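Local coordinates for protein 6-phosphogluconate dehydrogenase (Decarboxylating) (Geobacter metallireducens, PDB 4E21) that probably catalyses the NADP-dependent oxidative decarboxylation of 6-phosphogluconate in the pentose phosphate pathway, at residues D36-L41 and Q59-E64; G68-S71 and A77-V80; V85-P90 and D95-R100. All coordinates share one frame; numbering follows the deposited sequence.

Contact 1 of 3, residues D36-L41 and Q59-E64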
loop_
_atom_site.group_PDB
_atom_site.type_symbol
_atom_site.label_atom_id
_atom_site.label_comp_id
_atom_site.label_asym_id
_atom_site.label_seq_id
_atom_site.Cartn_x
_atom_site.Cartn_y
_atom_site.Cartn_z
ATOM N N ASP B 36 33.145 7.780 18.632
ATOM C CA ASP B 36 33.722 7.111 17.463
ATOM C C ASP B 36 34.273 8.064 16.419
ATOM O O ASP B 36 35.296 7.787 15.787
ATOM C CB ASP B 36 32.683 6.192 16.801
ATOM C CG ASP B 36 32.625 4.833 17.450
ATOM O OD1 ASP B 36 33.515 4.562 18.290
ATOM O OD2 ASP B 36 31.708 4.044 17.120
HETATM N N MSE B 37 33.587 9.186 16.221
HETATM C CA MSE B 37 34.059 10.181 15.264
HETATM C C MSE B 37 35.297 10.873 15.807
HETATM O O MSE B 37 36.194 11.204 15.043
HETATM C CB MSE B 37 32.969 11.195 14.930
HETATM C CG MSE B 37 31.689 10.535 14.489
HETATM SE SE MSE B 37 30.275 11.793 14.112
HETATM C CE MSE B 37 30.721 12.218 12.272
ATOM N N VAL B 38 35.349 11.079 17.123
ATOM C CA VAL B 38 36.546 11.654 17.738
ATOM C C VAL B 38 37.701 10.675 17.564
ATOM O O VAL B 38 38.798 11.076 17.172
ATOM C CB VAL B 38 36.359 11.987 19.234
ATOM C CG1 VAL B 38 37.698 12.265 19.868
ATOM C CG2 VAL B 38 35.437 13.186 19.395
ATOM N N ARG B 39 37.443 9.387 17.816
ATOM C CA ARG B 39 38.501 8.387 17.670
ATOM C C ARG B 39 38.998 8.365 16.243
ATOM O O ARG B 39 40.200 8.312 16.000
ATOM C CB ARG B 39 38.041 7.004 18.101
ATOM C CG ARG B 39 37.773 6.887 19.578
ATOM C CD ARG B 39 37.197 5.529 19.910
ATOM N NE ARG B 39 36.737 5.469 21.291
ATOM C CZ ARG B 39 35.467 5.338 21.655
ATOM N NH1 ARG B 39 34.514 5.237 20.738
ATOM N NH2 ARG B 39 35.151 5.297 22.942
ATOM N N ARG B 40 38.073 8.439 15.292
ATOM C CA ARG B 40 38.456 8.451 13.885
ATOM C C ARG B 40 39.190 9.740 13.540
ATOM O O ARG B 40 40.218 9.720 12.866
ATOM C CB ARG B 40 37.243 8.239 12.962
ATOM C CG ARG B 40 37.623 8.211 11.482
ATOM C CD ARG B 40 36.528 7.642 10.619
ATOM N NE ARG B 40 36.893 7.588 9.204
ATOM C CZ ARG B 40 37.352 6.504 8.588
ATOM N NH1 ARG B 40 37.519 5.377 9.270
ATOM N NH2 ARG B 40 37.646 6.545 7.292
ATOM N N LEU B 41 38.641 10.859 13.996
ATOM C CA LEU B 41 39.251 12.182 13.816
ATOM C C LEU B 41 40.694 12.197 14.344
ATOM O O LEU B 41 41.621 12.576 13.627
ATOM C CB LEU B 41 38.427 13.223 14.573
ATOM C CG LEU B 41 37.505 14.238 13.897
ATOM C CD1 LEU B 41 37.337 14.001 12.409
ATOM C CD2 LEU B 41 36.164 14.305 14.638
ATOM N N GLN B 59 35.208 11.507 31.031
ATOM C CA GLN B 59 36.311 10.817 31.684
ATOM C C GLN B 59 36.748 9.597 30.877
ATOM O O GLN B 59 37.946 9.396 30.627
ATOM C CB GLN B 59 35.945 10.445 33.125
ATOM C CG GLN B 59 36.248 11.578 34.119
ATOM C CD GLN B 59 35.510 11.426 35.442
ATOM O OE1 GLN B 59 34.457 10.792 35.502
ATOM N NE2 GLN B 59 36.061 12.009 36.508
ATOM N N ALA B 60 35.770 8.804 30.446
ATOM C CA ALA B 60 36.055 7.642 29.626
ATOM C C ALA B 60 36.895 8.005 28.381
ATOM O O ALA B 60 37.811 7.266 27.999
ATOM C CB ALA B 60 34.759 6.935 29.249
ATOM N N LEU B 61 36.604 9.145 27.756
ATOM C CA LEU B 61 37.411 9.576 26.612
ATOM C C LEU B 61 38.760 10.138 27.058
ATOM O O LEU B 61 39.769 10.021 26.343
ATOM C CB LEU B 61 36.671 10.608 25.756
ATOM C CG LEU B 61 35.708 10.100 24.680
ATOM C CD1 LEU B 61 35.979 10.838 23.374
ATOM C CD2 LEU B 61 35.865 8.611 24.474
ATOM N N GLU B 62 38.759 10.762 28.237
ATOM C CA GLU B 62 39.992 11.258 28.843
ATOM C C GLU B 62 40.960 10.114 29.139
ATOM O O GLU B 62 42.161 10.235 28.877
ATOM C CB GLU B 62 39.705 12.109 30.086
ATOM C CG GLU B 62 39.751 13.610 29.781
ATOM C CD GLU B 62 39.166 14.482 30.885
ATOM O OE1 GLU B 62 38.494 13.935 31.792
ATOM O OE2 GLU B 62 39.375 15.721 30.834
ATOM N N ARG B 63 40.429 9.001 29.654
ATOM C CA ARG B 63 41.216 7.781 29.825
ATOM C C ARG B 63 41.840 7.336 28.495
ATOM O O ARG B 63 42.980 6.876 28.464
ATOM C CB ARG B 63 40.373 6.649 30.417
ATOM C CG ARG B 63 40.134 6.763 31.908
ATOM C CD ARG B 63 39.356 5.570 32.443
ATOM N NE ARG B 63 38.771 5.848 33.753
ATOM C CZ ARG B 63 37.540 6.330 33.931
ATOM N NH1 ARG B 63 36.763 6.579 32.883
ATOM N NH2 ARG B 63 37.078 6.559 35.157
ATOM N N GLU B 64 41.101 7.480 27.397
ATOM C CA GLU B 64 41.684 7.226 26.083
ATOM C C GLU B 64 42.734 8.273 25.692
ATOM O O GLU B 64 43.343 8.182 24.626
ATOM C CB GLU B 64 40.600 7.124 25.008
ATOM C CG GLU B 64 40.084 5.712 24.800
ATOM C CD GLU B 64 38.885 5.649 23.867
ATOM O OE1 GLU B 64 37.995 6.520 23.975
ATOM O OE2 GLU B 64 38.825 4.720 23.034
#

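Contact 2 of 3, residues G68-S71 and A77-V80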
loop_
_atom_site.group_PDB
_atom_site.type_symbol
_atom_site.label_atom_id
_atom_site.label_comp_id
_atom_site.label_asym_id
_atom_site.label_seq_id
_atom_site.Cartn_x
_atom_site.Cartn_y
_atom_site.Cartn_z
ATOM N N GLY B 68 39.704 16.799 27.502
ATOM C CA GLY B 68 38.345 16.978 27.964
ATOM C C GLY B 68 38.067 18.405 28.393
ATOM O O GLY B 68 38.864 19.315 28.168
ATOM N N ALA B 69 36.916 18.592 29.020
ATOM C CA ALA B 69 36.496 19.882 29.512
ATOM C C ALA B 69 35.364 19.605 30.485
ATOM O O ALA B 69 34.535 18.719 30.240
ATOM C CB ALA B 69 36.021 20.749 28.376
ATOM N N ARG B 70 35.334 20.335 31.600
ATOM C CA ARG B 70 34.308 20.085 32.613
ATOM C C ARG B 70 33.163 21.074 32.586
ATOM O O ARG B 70 32.281 21.029 33.436
ATOM C CB ARG B 70 34.900 20.012 34.021
ATOM C CG ARG B 70 36.229 20.705 34.178
ATOM C CD ARG B 70 37.381 19.706 34.082
ATOM N NE ARG B 70 38.667 20.378 34.278
ATOM C CZ ARG B 70 39.637 20.429 33.365
ATOM N NH1 ARG B 70 39.480 19.816 32.188
ATOM N NH2 ARG B 70 40.771 21.075 33.636
ATOM N N SER B 71 33.159 21.957 31.600
ATOM C CA SER B 71 32.061 22.893 31.472
ATOM C C SER B 71 32.048 23.424 30.063
ATOM O O SER B 71 33.061 23.392 29.373
ATOM C CB SER B 71 32.236 24.062 32.450
ATOM O OG SER B 71 33.361 24.858 32.102
ATOM N N ALA B 77 36.777 27.902 25.888
ATOM C CA ALA B 77 38.065 28.472 26.240
ATOM C C ALA B 77 39.213 27.730 25.550
ATOM O O ALA B 77 40.174 28.359 25.082
ATOM C CB ALA B 77 38.246 28.436 27.742
ATOM N N LYS B 78 39.093 26.398 25.487
ATOM C CA LYS B 78 40.158 25.540 24.989
ATOM C C LYS B 78 40.220 25.502 23.468
ATOM O O LYS B 78 41.211 25.037 22.892
ATOM C CB LYS B 78 39.969 24.121 25.511
ATOM C CG LYS B 78 40.375 23.910 26.947
ATOM C CD LYS B 78 40.419 22.429 27.259
ATOM C CE LYS B 78 41.370 22.115 28.408
ATOM N NZ LYS B 78 41.608 20.640 28.488
ATOM N N LEU B 79 39.158 25.963 22.813
ATOM C CA LEU B 79 39.118 25.952 21.353
ATOM C C LEU B 79 39.562 27.298 20.778
ATOM O O LEU B 79 38.926 28.331 21.009
ATOM C CB LEU B 79 37.728 25.567 20.831
ATOM C CG LEU B 79 37.254 24.133 21.106
ATOM C CD1 LEU B 79 35.866 23.948 20.569
ATOM C CD2 LEU B 79 38.185 23.071 20.526
ATOM N N VAL B 80 40.660 27.266 20.031
ATOM C CA VAL B 80 41.241 28.444 19.389
ATOM C C VAL B 80 40.354 28.964 18.248
ATOM O O VAL B 80 39.841 28.190 17.459
ATOM C CB VAL B 80 42.674 28.106 18.880
ATOM C CG1 VAL B 80 43.247 29.225 17.998
ATOM C CG2 VAL B 80 43.599 27.818 20.059
#

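Contact 3 of 3, residues V85-P90 and D95-R100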
loop_
_atom_site.group_PDB
_atom_site.type_symbol
_atom_site.label_atom_id
_atom_site.label_comp_id
_atom_site.label_asym_id
_atom_site.label_seq_id
_atom_site.Cartn_x
_atom_site.Cartn_y
_atom_site.Cartn_z
ATOM N N VAL B 85 33.008 23.483 15.989
ATOM C CA VAL B 85 32.285 22.735 17.020
ATOM C C VAL B 85 31.273 21.737 16.440
ATOM O O VAL B 85 30.333 22.134 15.763
ATOM C CB VAL B 85 31.544 23.675 17.998
ATOM C CG1 VAL B 85 30.861 22.861 19.126
ATOM C CG2 VAL B 85 32.496 24.735 18.555
ATOM N N TRP B 86 31.461 20.452 16.728
ATOM C CA TRP B 86 30.569 19.397 16.243
ATOM C C TRP B 86 29.611 18.933 17.345
ATOM O O TRP B 86 30.048 18.627 18.461
ATOM C CB TRP B 86 31.400 18.224 15.741
ATOM C CG TRP B 86 30.670 17.262 14.854
ATOM C CD1 TRP B 86 29.654 16.416 15.217
ATOM C CD2 TRP B 86 30.921 17.011 13.462
ATOM N NE1 TRP B 86 29.260 15.662 14.138
ATOM C CE2 TRP B 86 30.014 16.011 13.049
ATOM C CE3 TRP B 86 31.811 17.547 12.523
ATOM C CZ2 TRP B 86 29.974 15.538 11.740
ATOM C CZ3 TRP B 86 31.780 17.072 11.232
ATOM C CH2 TRP B 86 30.865 16.077 10.849
ATOM N N LEU B 87 28.308 18.916 17.050
ATOM C CA LEU B 87 27.306 18.412 17.996
ATOM C C LEU B 87 26.844 17.007 17.596
ATOM O O LEU B 87 26.484 16.777 16.445
ATOM C CB LEU B 87 26.089 19.344 18.095
ATOM C CG LEU B 87 26.288 20.845 18.372
ATOM C CD1 LEU B 87 24.963 21.585 18.345
ATOM C CD2 LEU B 87 26.968 21.091 19.716
HETATM N N MSE B 88 26.884 16.077 18.548
HETATM C CA MSE B 88 26.280 14.751 18.413
HETATM C C MSE B 88 25.411 14.513 19.645
HETATM O O MSE B 88 25.589 13.527 20.363
HETATM C CB MSE B 88 27.325 13.631 18.314
HETATM C CG MSE B 88 27.953 13.422 16.945
HETATM SE SE MSE B 88 26.679 13.499 15.454
HETATM C CE MSE B 88 27.423 12.161 14.304
ATOM N N VAL B 89 24.490 15.438 19.893
ATOM C CA VAL B 89 23.540 15.305 20.991
ATOM C C VAL B 89 22.148 14.900 20.471
ATOM O O VAL B 89 21.895 14.937 19.265
ATOM C CB VAL B 89 23.443 16.620 21.802
ATOM C CG1 VAL B 89 24.792 16.972 22.386
ATOM C CG2 VAL B 89 22.952 17.763 20.936
ATOM N N PRO B 90 21.253 14.475 21.378
ATOM C CA PRO B 90 19.856 14.279 20.988
ATOM C C PRO B 90 19.268 15.508 20.317
ATOM O O PRO B 90 19.657 16.637 20.631
ATOM C CB PRO B 90 19.165 14.015 22.326
ATOM C CG PRO B 90 20.194 13.262 23.102
ATOM C CD PRO B 90 21.535 13.880 22.700
ATOM N N ASP B 95 18.717 22.878 20.681
ATOM C CA ASP B 95 18.431 24.299 20.815
ATOM C C ASP B 95 18.980 24.843 22.138
ATOM O O ASP B 95 19.491 25.961 22.194
ATOM C CB ASP B 95 16.931 24.582 20.668
ATOM C CG ASP B 95 16.487 24.756 19.198
ATOM O OD1 ASP B 95 17.217 25.391 18.411
ATOM O OD2 ASP B 95 15.390 24.269 18.822
ATOM N N SER B 96 18.904 24.041 23.194
ATOM C CA SER B 96 19.338 24.504 24.500
ATOM C C SER B 96 20.855 24.409 24.616
ATOM O O SER B 96 21.469 25.051 25.467
ATOM C CB SER B 96 18.667 23.705 25.615
ATOM O OG SER B 96 19.394 22.511 25.845
HETATM N N MSE B 97 21.467 23.594 23.773
HETATM C CA MSE B 97 22.913 23.562 23.730
HETATM C C MSE B 97 23.391 24.843 23.038
HETATM O O MSE B 97 24.427 25.401 23.398
HETATM C CB MSE B 97 23.405 22.316 23.004
HETATM C CG MSE B 97 24.887 22.084 23.114
HETATM SE SE MSE B 97 25.585 22.092 24.941
HETATM C CE MSE B 97 24.884 20.370 25.556
ATOM N N LEU B 98 22.610 25.325 22.071
ATOM C CA LEU B 98 22.969 26.526 21.332
ATOM C C LEU B 98 22.753 27.784 22.184
ATOM O O LEU B 98 23.559 28.711 22.144
ATOM C CB LEU B 98 22.185 26.614 20.022
ATOM C CG LEU B 98 22.501 25.550 18.963
ATOM C CD1 LEU B 98 21.670 25.779 17.707
ATOM C CD2 LEU B 98 23.987 25.535 18.639
ATOM N N GLN B 99 21.663 27.811 22.944
ATOM C CA GLN B 99 21.385 28.911 23.861
ATOM C C GLN B 99 22.522 29.067 24.867
ATOM O O GLN B 99 22.996 30.172 25.118
ATOM C CB GLN B 99 20.059 28.682 24.598
ATOM C CG GLN B 99 18.818 29.090 23.792
ATOM C CD GLN B 99 17.552 28.307 24.180
ATOM O OE1 GLN B 99 17.511 27.638 25.219
ATOM N NE2 GLN B 99 16.517 28.392 23.340
ATOM N N ARG B 100 22.955 27.941 25.417
ATOM C CA ARG B 100 24.000 27.883 26.427
ATOM C C ARG B 100 25.409 28.249 25.928
ATOM O O ARG B 100 26.127 28.986 26.605
ATOM C CB ARG B 100 24.031 26.490 27.084
ATOM C CG ARG B 100 24.933 26.406 28.307
ATOM C CD ARG B 100 24.450 27.372 29.430
ATOM N NE ARG B 100 25.524 27.804 30.328
ATOM C CZ ARG B 100 26.083 27.039 31.267
ATOM N NH1 ARG B 100 25.685 25.778 31.441
ATOM N NH2 ARG B 100 27.054 27.534 32.031
#

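Contact 1 of 3, residues D36-L41 and Q59-E64
R39 NE donates to E64 OE2 at 2.8 Å, and the same nitrogen makes a weaker bond to E64 OE1 at 3.1 Å. R39 NH2 adds a longer bond to E64 OE1 (3.3 Å), so the arginine holds the carboxylate side-on, through NE and one terminal nitrogen. OE2 accepts on its syn lone pair. The pairing is not flat, for the guanidinium and carboxylate planes stand 59° apart and the two chains run nearly perpendicular to each other. CG of R39 lies anti to its carbonyl carbon (chi1 -68°), and the extended chain from CG to NE carries the charge across to E64, just past the end of helix 55-63. The other terminal nitrogen, R39 NH1, makes a strongly bent, weak bond to D36 OD1 at 2.7 Å, one turn earlier on the same helix; D36 OD2 in turn pairs with R32.

Helix 32-43 belongs to the first beta-alpha-beta unit of the Rossmann-type NAD binding domain, and helix 55-63 follows the second strand, 47-51. Beside the charges, V38 CG1 meets L61 CD1 at 4.2 Å, and both residues also rest on V50 of that strand and on I66. Valine and leucine suit this buried side, where no hydrogen bonds are needed. L61 CD2 comes within 3.7 Å of R39 NH2, approaching the guanidinium obliquely. A leucine in place of R39 would probably leave the E64 carboxylate without its positive mate in this contact, leave D36 with R32 alone, and remove the ionic tie between helix 32-43 and the end of helix 55-63.

Contact 2 of 3, residues G68-S71 and A77-V80
At the edge of the R70 guanidinium, near its plane, lies the ammonium nitrogen of K78, with R70 NH1 and K78 NZ 4.3 Å apart. These like charges do not bond to each other. The carboxylate of E74, in the turn of helix after the loop, probably makes their nearness tolerable: its OE2 forms a salt bridge with R70 NH1 and a long, weak ion pair with K78 NZ.

The other flat group is the peptide carbonyl of G68, and here the contact is a true hydrogen bond, K78 NZ to G68 O at 3.1 Å. The donor stands 25° off the carbonyl plane, with a C=O...N angle of 152°. K78 sets out with CG anti to its carbonyl carbon (chi1 -77°) and runs extended beyond CG, which brings its methylenes alongside the acceptor too: K78 CD is 3.6 Å from G68 O. Lysine suits the place because its long apolar stem can span from the helix to the loop and still deliver a donor.

The loop 68-71 and helix 72-78 form part of the long connection by which the Rossmann-type sheet passes from strand 47-51, over strand 24-28, to strand 84-87. S71 stands at the N-cap of helix 72-78, where its OG accepts from E74 N; serine is a good cap because its short hydroxyl can fold back to a backbone amide. At the other end of the segment pair, the side-chain amide of Q24, on the first strand, clips the backbone by bonding to K78 O and V80 N.

Contact 3 of 3, residues V85-P90 and D95-R100
A wholly apolar strand-to-helix contact joins L87, at the end of strand 84-87, to helix 94-101 within a right-handed beta-alpha-beta unit of the Rossmann-type domain; strand 110-113 completes the unit. No hydrogen bond crosses it. The leucine works as a fork, each branch meeting a different residue: L87 CD2 touches M97 CG at 4.1 Å, and L87 CD1 touches L98 CD2, also at 4.1 Å. Both pairs meet at a slant. With CG of L87 anti to its carbonyl carbon (chi1 -52°), the two methyls are carried toward neighbouring positions of the helix.

M97, present as selenomethionine, sends CG anti to its backbone N (chi1 -170°) and then bends at chi2 and chi3, so it is the first part of the chain, not the SE atom, that meets the leucine. An unbranched chain can bend in this way while its CG stays against L87. L98 offers its branched end instead, and the L98 side chain also touches Y136 of strand 135-142.

L87 further packs on I28 of strand 24-28 and on M101 of the same helix, while its backbone pairs with I112. W86, the residue before it on the strand, turns to the other side of the sheet and packs against helix 167-173, so that strand 84-87 is sandwiched between helix 94-101 on one side and helix 167-173 on the other.

All three contacts lie in the NAD binding domain and follow one another along the chain. Contact 1 lies about 15 Å from contact 2 and about 18 Å from contact 3, and contacts 2 and 3 are about 15 Å apart, centre to centre. They also touch directly: E62 OE2 of contact 1 packs 3.3 Å from G68 CA of contact 2, M37 CE of contact 1 lies 3.4 Å from W86 CZ2 of contact 3, and L79 CD1 of contact 2 lies 4.0 Å from V85 CG2 of contact 3. V38 and L87 both approach, but make no contact with, a GxGxxG-type turn that probably binds the dinucleotide. The centre of contact 2 is the farthest from the chain's centre, at about 28 Å.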